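PDB 4WY9: putative MCP-type signal transduction protein from Campylobacter jejuni subsp. jejuni serotype O:2, which serves as the chemoreceptor Tlp1, whose periplasmic tandem-PAS domain senses chemotactic signals, probably by an indirect mechanism of ligand recognition. Local coordinates for residues 85-88 with 89-92; 133-136 with 137-140. One frame throughout, in Å; residues are numbered along the deposited sequence.

Both contacts are local, each within one continuous run of chain, and both belong to the first PDC sensor domain of the Cache clan. Contact 1 (85-88 with 89-92) is the turn into the short helix 88-93, far from the middle of the chain, its centre about 30 Å from the chain's; contact 2 (133-136 with 137-140) lies along helix 132-140, its centre about 17 Å from the chain's. Their nearest atoms are about 9 Å apart. Each mixes a buried apolar side with an exposed polar one. In contact 1 proline and aromatic rings pack together and water joins two carboxylates; in contact 2 regular helical bonds dominate, aliphatic side chains meet the sheet, and water lies between opposite charges.

Contact 1. Residues 85-88 with 89-92; sequences DPPE and YFKE
The Pro87 ring lies over one face of the Phe90 ring, the two side chains pointing the same way, in a CH-pi contact: Pro87 CD stands 3.8 Å from the Phe90 centroid, only 4° off the ring normal. Phe90 CG stays beside its backbone N (chi1 -81°), which carries the ring back along the proline. Pro86 CB approaches the same ring obliquely, 3.7 Å from Phe90 CD2. Pro87 CB also meets the Tyr89 ring obliquely, 3.7 Å from Tyr89 CD2; Tyr89 CE2 lies at the edge of the Phe90 ring, in its plane. The Tyr89 hydroxyl is bonded to Leu57 O and Ile59 N, while Phe90 packs on Ile59 and Ile62 of helix 59-70. The backbone turns into helix 88-93 with Phe90 N bonded to Pro87 O at 3.0 Å, the donor lying 52° out of the carbonyl plane; Lys91 N to Glu88 O is weak. The extended Lys91 chain crosses Glu88 obliquely, CD beside its carboxylate, and its NZ is hydrogen-bonded to Gly102 O. The exposed Glu88 and Glu92 cross at about a right angle, and one water donates to OE2 of both, at 2.8 Å from Glu88 OE2 and 2.6 Å from Glu92 OE2. Donation to both oxygens is consistent with two ionised carboxylates; the water, and perhaps Lys91 NZ 4.7 Å from Glu88 OE1, would ease their repulsion.

Contact 2. Residues 133-136 with 137-140; sequences VVQD and ILKK
Four backbone hydrogen bonds join 133-136 to 137-140, each from an N-H to the carbonyl four residues earlier: Ile137 N to Val133 O, Leu138 N to Val134 O, Lys139 N to Gln135 O and Lys140 N to Asp136 O. The second is the straightest, 3.0 Å between Leu138 N and Val134 O with 168° at the hydrogen; the last, 2.9 Å between Lys140 N and Asp136 O, bends to 140° at the end of the helix. Side-chain carbons lie against these carbonyls too: Ile137 CG1 sits 3.2 Å from Val133 O, placed there by a first torsion (chi1 -73°) that keeps it beside its own N, and Leu138 CG is 3.3 Å from Val134 O.

The apolar contact between the segments is slight, 4.4 Å from Val134 CG1 to Leu138 CD1; both side chains also touch the sheet. This is the helix-on-antiparallel-sheet packing of a PAS-like sensor domain: Val133 and Ile137 meet Ala169 of strand 163-173 and Tyr149, while Val134 and Leu138 share Tyr82 of strand 78-83.

Polar groups occupy the remaining sides. Gln135 crosses Leu138 obliquely, its NE2 4.0 Å from Leu138 CD1 and hydrogen-bonded back to Ala129 O. Asp136 OD1 is held by Gln132 NE2. Its other oxygen, OD2, stands 4.6 Å from Lys140 NZ, beyond salt-bridge range; a water accepts from Lys140 NZ at 2.8 Å and donates only weakly to Asp136 OD2. The Lys140 chain, bent at chi3, brings CE alongside Asp136 CB, and Lys139 sends its amine away from the preceding turn.

Contact 1. Residues 85-88 with 89-92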
loop_
_atom_site.group_PDB
_atom_site.type_symbol
_atom_site.label_atom_id
_atom_site.label_comp_id
_atom_site.label_asym_id
_atom_site.label_seq_id
_atom_site.Cartn_x
_atom_site.Cartn_y
_atom_site.Cartn_z
ATOM N N ASP A 85 -23.838 1.882 9.595
ATOM C CA ASP A 85 -25.050 2.207 10.339
ATOM C C ASP A 85 -24.941 1.696 11.770
ATOM O O ASP A 85 -25.677 0.810 12.170
ATOM C CB ASP A 85 -26.295 1.706 9.630
ATOM C CG ASP A 85 -27.585 2.194 10.281
ATOM O OD1 ASP A 85 -27.623 3.300 10.877
ATOM O OD2 ASP A 85 -28.596 1.489 10.149
ATOM N N PRO A 86 -24.013 2.258 12.547
ATOM C CA PRO A 86 -23.811 1.778 13.906
ATOM C C PRO A 86 -24.918 2.188 14.879
ATOM O O PRO A 86 -25.677 3.091 14.564
ATOM C CB PRO A 86 -22.509 2.435 14.312
ATOM C CG PRO A 86 -22.549 3.745 13.605
ATOM C CD PRO A 86 -23.166 3.412 12.240
ATOM N N PRO A 87 -24.988 1.533 16.037
ATOM C CA PRO A 87 -25.785 2.098 17.128
ATOM C C PRO A 87 -25.501 3.568 17.307
ATOM O O PRO A 87 -24.336 3.974 17.240
ATOM C CB PRO A 87 -25.339 1.261 18.342
ATOM C CG PRO A 87 -24.879 -0.032 17.751
ATOM C CD PRO A 87 -24.195 0.361 16.478
ATOM N N GLU A 88 -26.508 4.380 17.564
ATOM C CA GLU A 88 -26.312 5.817 17.681
ATOM C C GLU A 88 -25.368 6.166 18.835
ATOM O O GLU A 88 -24.601 7.127 18.741
ATOM C CB GLU A 88 -27.618 6.553 17.844
ATOM C CG GLU A 88 -27.480 8.059 17.744
ATOM C CD GLU A 88 -27.112 8.553 16.336
ATOM O OE1 GLU A 88 -27.221 7.779 15.356
ATOM O OE2 GLU A 88 -26.712 9.722 16.240
ATOM N N TYR A 89 -25.330 5.358 19.898
ATOM C CA TYR A 89 -24.479 5.703 21.018
ATOM C C TYR A 89 -22.990 5.651 20.632
ATOM O O TYR A 89 -22.172 6.303 21.259
ATOM C CB TYR A 89 -24.772 4.839 22.242
ATOM C CG TYR A 89 -24.022 3.530 22.350
ATOM C CD1 TYR A 89 -22.822 3.458 23.022
ATOM C CD2 TYR A 89 -24.546 2.346 21.822
ATOM C CE1 TYR A 89 -22.146 2.248 23.160
ATOM C CE2 TYR A 89 -23.889 1.137 21.964
ATOM C CZ TYR A 89 -22.672 1.103 22.622
ATOM O OH TYR A 89 -21.992 -0.079 22.785
ATOM N N PHE A 90 -22.655 4.872 19.608
ATOM C CA PHE A 90 -21.275 4.841 19.124
ATOM C C PHE A 90 -20.768 6.250 18.786
ATOM O O PHE A 90 -19.647 6.620 19.100
ATOM C CB PHE A 90 -21.139 3.958 17.887
ATOM C CG PHE A 90 -21.031 2.472 18.142
ATOM C CD1 PHE A 90 -21.609 1.865 19.225
ATOM C CD2 PHE A 90 -20.357 1.675 17.240
ATOM C CE1 PHE A 90 -21.504 0.502 19.390
ATOM C CE2 PHE A 90 -20.267 0.332 17.399
ATOM C CZ PHE A 90 -20.833 -0.255 18.495
ATOM N N LYS A 91 -21.607 7.012 18.096
ATOM C CA LYS A 91 -21.230 8.331 17.640
ATOM C C LYS A 91 -21.028 9.282 18.811
ATOM O O LYS A 91 -20.235 10.209 18.766
ATOM C CB LYS A 91 -22.282 8.878 16.651
ATOM C CG LYS A 91 -22.361 8.082 15.355
ATOM C CD LYS A 91 -23.290 8.674 14.318
ATOM C CE LYS A 91 -23.227 7.916 12.977
ATOM N NZ LYS A 91 -24.047 8.583 11.928
ATOM N N GLU A 92 -21.785 9.052 19.891
ATOM C CA GLU A 92 -21.729 9.894 21.057
ATOM C C GLU A 92 -20.526 9.591 21.956
ATOM O O GLU A 92 -20.237 10.317 22.882
ATOM C CB GLU A 92 -23.062 9.820 21.823
ATOM C CG GLU A 92 -24.266 10.179 20.945
ATOM C CD GLU A 92 -25.643 10.059 21.616
ATOM O OE1 GLU A 92 -25.760 9.568 22.769
ATOM O OE2 GLU A 92 -26.645 10.477 20.965
HETATM O O HOH W 1 -26.250 11.323 18.524
#

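Contact 2. Residues 133-136 with 137-140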
loop_
_atom_site.group_PDB
_atom_site.type_symbol
_atom_site.label_atom_id
_atom_site.label_comp_id
_atom_site.label_asym_id
_atom_site.label_seq_id
_atom_site.Cartn_x
_atom_site.Cartn_y
_atom_site.Cartn_z
ATOM N N VAL A 133 -11.068 1.748 -2.192
ATOM C CA VAL A 133 -11.247 0.381 -1.696
ATOM C C VAL A 133 -12.531 0.271 -0.878
ATOM O O VAL A 133 -13.203 -0.763 -0.930
ATOM C CB VAL A 133 -10.028 -0.159 -0.877
ATOM C CG1 VAL A 133 -8.822 -0.430 -1.763
ATOM C CG2 VAL A 133 -9.653 0.726 0.297
ATOM N N VAL A 134 -12.855 1.313 -0.118
ATOM C CA VAL A 134 -14.067 1.315 0.687
ATOM C C VAL A 134 -15.293 1.321 -0.212
ATOM O O VAL A 134 -16.249 0.568 -0.007
ATOM C CB VAL A 134 -14.117 2.490 1.670
ATOM C CG1 VAL A 134 -15.469 2.626 2.300
ATOM C CG2 VAL A 134 -13.003 2.345 2.708
ATOM N N GLN A 135 -15.280 2.184 -1.224
ATOM C CA GLN A 135 -16.395 2.254 -2.129
ATOM C C GLN A 135 -16.582 0.964 -2.907
ATOM O O GLN A 135 -17.715 0.512 -3.130
ATOM C CB GLN A 135 -16.275 3.454 -3.018
ATOM C CG GLN A 135 -16.431 4.751 -2.201
ATOM C CD GLN A 135 -17.787 4.814 -1.361
ATOM O OE1 GLN A 135 -18.900 4.587 -1.898
ATOM N NE2 GLN A 135 -17.692 5.086 -0.051
ATOM N N ASP A 136 -15.481 0.360 -3.326
ATOM C CA ASP A 136 -15.557 -0.921 -4.023
ATOM C C ASP A 136 -16.147 -2.010 -3.139
ATOM O O ASP A 136 -16.924 -2.832 -3.605
ATOM C CB ASP A 136 -14.191 -1.341 -4.521
ATOM C CG ASP A 136 -13.692 -0.516 -5.676
ATOM O OD1 ASP A 136 -14.503 0.220 -6.299
ATOM O OD2 ASP A 136 -12.487 -0.603 -5.968
ATOM N N ILE A 137 -15.754 -2.046 -1.875
ATOM C CA ILE A 137 -16.307 -3.034 -0.950
ATOM C C ILE A 137 -17.821 -2.829 -0.808
ATOM O O ILE A 137 -18.589 -3.794 -0.894
ATOM C CB ILE A 137 -15.606 -2.954 0.417
ATOM C CG1 ILE A 137 -14.210 -3.533 0.318
ATOM C CG2 ILE A 137 -16.394 -3.719 1.478
ATOM C CD1 ILE A 137 -13.302 -3.292 1.480
ATOM N N LEU A 138 -18.244 -1.600 -0.551
ATOM C CA LEU A 138 -19.675 -1.336 -0.338
ATOM C C LEU A 138 -20.477 -1.770 -1.550
ATOM O O LEU A 138 -21.591 -2.296 -1.407
ATOM C CB LEU A 138 -19.923 0.143 -0.048
ATOM C CG LEU A 138 -19.302 0.687 1.226
ATOM C CD1 LEU A 138 -19.742 2.062 1.531
ATOM C CD2 LEU A 138 -19.472 -0.193 2.433
ATOM N N LYS A 139 -19.929 -1.554 -2.748
ATOM C CA LYS A 139 -20.647 -1.870 -3.982
ATOM C C LYS A 139 -20.607 -3.355 -4.348
ATOM O O LYS A 139 -21.587 -3.869 -4.891
ATOM C CB LYS A 139 -20.064 -1.006 -5.135
ATOM C CG LYS A 139 -20.639 -1.289 -6.524
ATOM C CD LYS A 139 -22.014 -0.697 -6.648
ATOM C CE LYS A 139 -22.699 -1.081 -7.964
ATOM N NZ LYS A 139 -22.933 -2.560 -8.026
ATOM N N LYS A 140 -19.468 -4.028 -4.110
ATOM C CA LYS A 140 -19.215 -5.329 -4.707
ATOM C C LYS A 140 -19.040 -6.494 -3.748
ATOM O O LYS A 140 -19.173 -7.651 -4.149
ATOM C CB LYS A 140 -17.950 -5.265 -5.588
ATOM C CG LYS A 140 -17.958 -4.146 -6.590
ATOM C CD LYS A 140 -16.842 -4.243 -7.562
ATOM C CE LYS A 140 -15.493 -4.209 -6.962
ATOM N NZ LYS A 140 -14.473 -4.134 -8.071
HETATM O O HOH W 2 -12.331 -4.047 -6.303
#